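Local coordinates for protein glutamate receptor 1 (Adineta vaga, PDB 4IO2) that binds L-glutamate through this extracellular ligand-binding domain and, as in its family, probably acts as a ligand-gated ion channel, at residues I8-V14 and F54-L60. Numbering follows the deposited sequence.
Sequences ITLRIGV and FVADVQL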
ATOM      1  N   ILE A   8      10.662 -20.199 -16.871  1.00 20.24           N
ATOM      2  CA  ILE A   8      11.736 -19.223 -17.005  1.00 19.13           C
ATOM      3  C   ILE A   8      12.550 -19.209 -15.726  1.00 18.16           C
ATOM      4  O   ILE A   8      11.982 -19.270 -14.638  1.00 19.29           O
ATOM      5  CB  ILE A   8      11.145 -17.805 -17.221  1.00 21.33           C
ATOM      6  CG1 ILE A   8      10.263 -17.767 -18.486  1.00 26.72           C
ATOM      7  CG2 ILE A   8      12.217 -16.737 -17.199  1.00 20.83           C
ATOM      8  CD1 ILE A   8      11.001 -18.116 -19.764  1.00 28.33           C
ATOM      9  N   THR A   9      13.862 -19.106 -15.849  1.00 18.28           N
ATOM     10  CA  THR A   9      14.703 -18.970 -14.674  1.00 18.21           C
ATOM     11  C   THR A   9      14.838 -17.505 -14.278  1.00 18.88           C
ATOM     12  O   THR A   9      15.147 -16.660 -15.110  1.00 23.04           O
ATOM     13  CB  THR A   9      16.118 -19.573 -14.922  1.00 21.03           C
ATOM     14  OG1 THR A   9      15.988 -20.969 -15.185  1.00 20.87           O
ATOM     15  CG2 THR A   9      17.030 -19.366 -13.708  1.00 22.45           C
ATOM     16  N   LEU A  10      14.566 -17.218 -13.011  1.00 17.56           N
ATOM     17  CA  LEU A  10      14.773 -15.888 -12.442  1.00 19.63           C
ATOM     18  C   LEU A  10      15.894 -15.899 -11.459  1.00 19.47           C
ATOM     19  O   LEU A  10      15.861 -16.653 -10.485  1.00 19.24           O
ATOM     20  CB  LEU A  10      13.547 -15.419 -11.689  1.00 22.61           C
ATOM     21  CG  LEU A  10      12.331 -15.123 -12.519  1.00 22.97           C
ATOM     22  CD1 LEU A  10      11.213 -14.756 -11.562  1.00 24.67           C
ATOM     23  CD2 LEU A  10      12.616 -14.047 -13.537  1.00 23.57           C
ATOM     24  N   ARG A  11      16.864 -15.028 -11.671  1.00 18.73           N
ATOM     25  CA  ARG A  11      17.884 -14.710 -10.662  1.00 17.70           C
ATOM     26  C   ARG A  11      17.265 -13.722  -9.684  1.00 15.96           C
ATOM     27  O   ARG A  11      16.924 -12.574 -10.044  1.00 17.74           O
ATOM     28  CB  ARG A  11      19.134 -14.096 -11.300  1.00 21.99           C
ATOM     29  CG  ARG A  11      19.860 -14.982 -12.303  1.00 25.49           C
ATOM     30  CD  ARG A  11      20.887 -14.174 -13.099  1.00 27.09           C
ATOM     31  NE  ARG A  11      20.221 -13.056 -13.748  1.00 28.21           N
ATOM     32  CZ  ARG A  11      20.781 -11.897 -14.094  1.00 28.25           C
ATOM     33  NH1 ARG A  11      22.087 -11.680 -13.952  1.00 30.55           N
ATOM     34  NH2 ARG A  11      20.013 -10.958 -14.608  1.00 29.34           N
ATOM     35  N   ILE A  12      17.057 -14.173  -8.448  1.00 15.39           N
ATOM     36  CA  ILE A  12      16.312 -13.425  -7.424  1.00 14.12           C
ATOM     37  C   ILE A  12      17.269 -12.944  -6.346  1.00 15.37           C
ATOM     38  O   ILE A  12      17.797 -13.751  -5.597  1.00 16.30           O
ATOM     39  CB  ILE A  12      15.227 -14.287  -6.770  1.00 14.33           C
ATOM     40  CG1 ILE A  12      14.303 -14.872  -7.816  1.00 15.40           C
ATOM     41  CG2 ILE A  12      14.468 -13.454  -5.720  1.00 14.77           C
ATOM     42  CD1 ILE A  12      13.200 -15.789  -7.263  1.00 18.93           C
ATOM     43  N   GLY A  13      17.529 -11.641  -6.316  1.00 13.39           N
ATOM     44  CA  GLY A  13      18.374 -11.062  -5.286  1.00 14.23           C
ATOM     45  C   GLY A  13      17.600 -10.922  -3.975  1.00 14.63           C
ATOM     46  O   GLY A  13      16.432 -10.482  -3.974  1.00 14.64           O
ATOM     47  N   VAL A  14      18.244 -11.342  -2.886  1.00 13.26           N
ATOM     48  CA  VAL A  14      17.712 -11.193  -1.544  1.00 14.27           C
ATOM     49  C   VAL A  14      18.781 -10.560  -0.689  1.00 13.30           C
ATOM     50  O   VAL A  14      19.956 -10.517  -1.061  1.00 15.05           O
ATOM     51  CB  VAL A  14      17.202 -12.538  -0.949  1.00 13.29           C
ATOM     52  CG1 VAL A  14      16.073 -13.152  -1.781  1.00 14.31           C
ATOM     53  CG2 VAL A  14      18.291 -13.563  -0.762  1.00 13.53           C
ATOM     54  N   PHE A  54       8.065 -20.574 -12.440  1.00 19.54           N
ATOM     55  CA  PHE A  54       9.436 -20.176 -12.780  1.00 19.32           C
ATOM     56  C   PHE A  54      10.432 -21.072 -12.042  1.00 20.75           C
ATOM     57  O   PHE A  54      10.079 -21.796 -11.107  1.00 21.63           O
ATOM     58  CB  PHE A  54       9.710 -18.674 -12.487  1.00 18.72           C
ATOM     59  CG  PHE A  54       9.474 -18.246 -11.060  1.00 16.98           C
ATOM     60  CD1 PHE A  54      10.412 -18.479 -10.064  1.00 19.44           C
ATOM     61  CD2 PHE A  54       8.342 -17.530 -10.754  1.00 17.53           C
ATOM     62  CE1 PHE A  54      10.182 -18.042  -8.765  1.00 19.27           C
ATOM     63  CE2 PHE A  54       8.094 -17.116  -9.452  1.00 17.85           C
ATOM     64  CZ  PHE A  54       9.026 -17.372  -8.463  1.00 18.05           C
ATOM     65  N   VAL A  55      11.687 -20.994 -12.457  1.00 19.77           N
ATOM     66  CA  VAL A  55      12.772 -21.661 -11.751  1.00 20.72           C
ATOM     67  C   VAL A  55      13.497 -20.577 -10.937  1.00 19.13           C
ATOM     68  O   VAL A  55      13.935 -19.564 -11.489  1.00 20.24           O
ATOM     69  CB  VAL A  55      13.714 -22.364 -12.730  1.00 25.08           C
ATOM     70  CG1 VAL A  55      14.887 -22.992 -12.005  1.00 24.99           C
ATOM     71  CG2 VAL A  55      12.936 -23.461 -13.493  1.00 27.82           C
ATOM     72  N   ALA A  56      13.603 -20.797  -9.633  1.00 19.80           N
ATOM     73  CA  ALA A  56      14.194 -19.821  -8.725  1.00 19.78           C
ATOM     74  C   ALA A  56      15.687 -20.038  -8.551  1.00 21.93           C
ATOM     75  O   ALA A  56      16.135 -21.095  -8.120  1.00 27.73           O
ATOM     76  CB  ALA A  56      13.515 -19.875  -7.388  1.00 21.91           C
ATOM     77  N   ASP A  57      16.448 -19.021  -8.909  1.00 19.21           N
ATOM     78  CA  ASP A  57      17.876 -18.971  -8.621  1.00 18.26           C
ATOM     79  C   ASP A  57      18.133 -17.855  -7.598  1.00 17.50           C
ATOM     80  O   ASP A  57      18.322 -16.691  -7.950  1.00 17.80           O
ATOM     81  CB  ASP A  57      18.654 -18.750  -9.926  1.00 21.00           C
ATOM     82  CG  ASP A  57      20.148 -18.550  -9.711  1.00 26.27           C
ATOM     83  OD1 ASP A  57      20.646 -18.899  -8.625  1.00 26.40           O
ATOM     84  OD2 ASP A  57      20.829 -18.078 -10.660  1.00 29.53           O
ATOM     85  N   VAL A  58      18.075 -18.223  -6.332  1.00 16.64           N
ATOM     86  CA  VAL A  58      18.076 -17.259  -5.228  1.00 17.89           C
ATOM     87  C   VAL A  58      19.525 -16.901  -4.888  1.00 17.35           C
ATOM     88  O   VAL A  58      20.340 -17.782  -4.649  1.00 19.30           O
ATOM     89  CB  VAL A  58      17.365 -17.815  -4.009  1.00 18.16           C
ATOM     90  CG1 VAL A  58      17.475 -16.839  -2.844  1.00 19.74           C
ATOM     91  CG2 VAL A  58      15.920 -18.128  -4.321  1.00 20.93           C
ATOM     92  N   GLN A  59      19.840 -15.615  -4.926  1.00 17.18           N
ATOM     93  CA  GLN A  59      21.189 -15.118  -4.726  0.56 18.95           C
ATOM     94  C   GLN A  59      21.208 -14.089  -3.607  1.00 18.41           C
ATOM     95  O   GLN A  59      20.608 -13.026  -3.719  1.00 17.77           O
ATOM     96  CB  GLN A  59      21.705 -14.500  -6.019  0.56 21.51           C
ATOM     97  CG  GLN A  59      21.850 -15.482  -7.166  0.56 23.67           C
ATOM     98  CD  GLN A  59      23.058 -16.391  -7.004  0.56 26.45           C
ATOM     99  OE1 GLN A  59      24.063 -16.000  -6.427  0.56 27.92           O
ATOM    100  NE2 GLN A  59      22.956 -17.607  -7.513  0.56 27.46           N
ATOM    101  N   LEU A  60      21.898 -14.411  -2.520  1.00 18.52           N
ATOM    102  CA  LEU A  60      22.071 -13.476  -1.408  1.00 18.36           C
ATOM    103  C   LEU A  60      23.063 -12.376  -1.789  1.00 17.96           C
ATOM    104  O   LEU A  60      24.200 -12.655  -2.246  1.00 20.13           O
ATOM    105  CB  LEU A  60      22.579 -14.236  -0.197  1.00 18.31           C
ATOM    106  CG  LEU A  60      22.882 -13.457   1.094  1.00 18.82           C
ATOM    107  CD1 LEU A  60      21.597 -12.848   1.645  1.00 18.25           C
ATOM    108  CD2 LEU A  60      23.563 -14.384   2.107  1.00 21.54           C
TER
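Strands 9-14 and 55-60 run side by side in parallel, their axes 4.6 Å apart at closest approach and inclined by 27°. Six backbone hydrogen bonds fix the register: Val55 N to Ile8 O (2.8 Å) and Leu10 N to Val55 O (2.9 Å) open the series, Gln59 N to Ile12 O (2.8 Å) and Val14 N to Gln59 O (3.0 Å) close it. On the face carrying Leu10, Ile12 and Val14, the side chains interlock. The Phe54 ring, just ahead of its strand, forms a broad bump: Leu10 CD1 sits over its face, 4.0 Å from the centroid in a CH-pi contact. Ile12 CD1 fills the dip between Phe54 and Ala56, 4.1 Å from Phe54 CE1 and 4.1 Å from Ala56 CB, where the small alanine admits it. Val14 CG2 then wedges between Val58 CG1 (4.0 Å) and Leu60 CD1 (4.2 Å). Helix 40-52 covers this face, with Leu48 against Phe54, Ile45 against Ile12 and Val41 against Val14. The other face is more polar: Thr9 OG1 rests 3.6 Å from Val55 CB, Gln59 NE2 donates a hydrogen bond to Asp57 OD1 (2.9 Å) within its own strand, and the Arg11 guanidinium turns away to a salt bridge with Asp80 and a hydrogen bond to Gly77 O. Strand 9-14, helix 40-52 and strand 55-60 thus form a right-handed beta-alpha-beta crossover, the opening unit of the periplasmic-binding-protein fold of glutamate receptor ligand-binding domains.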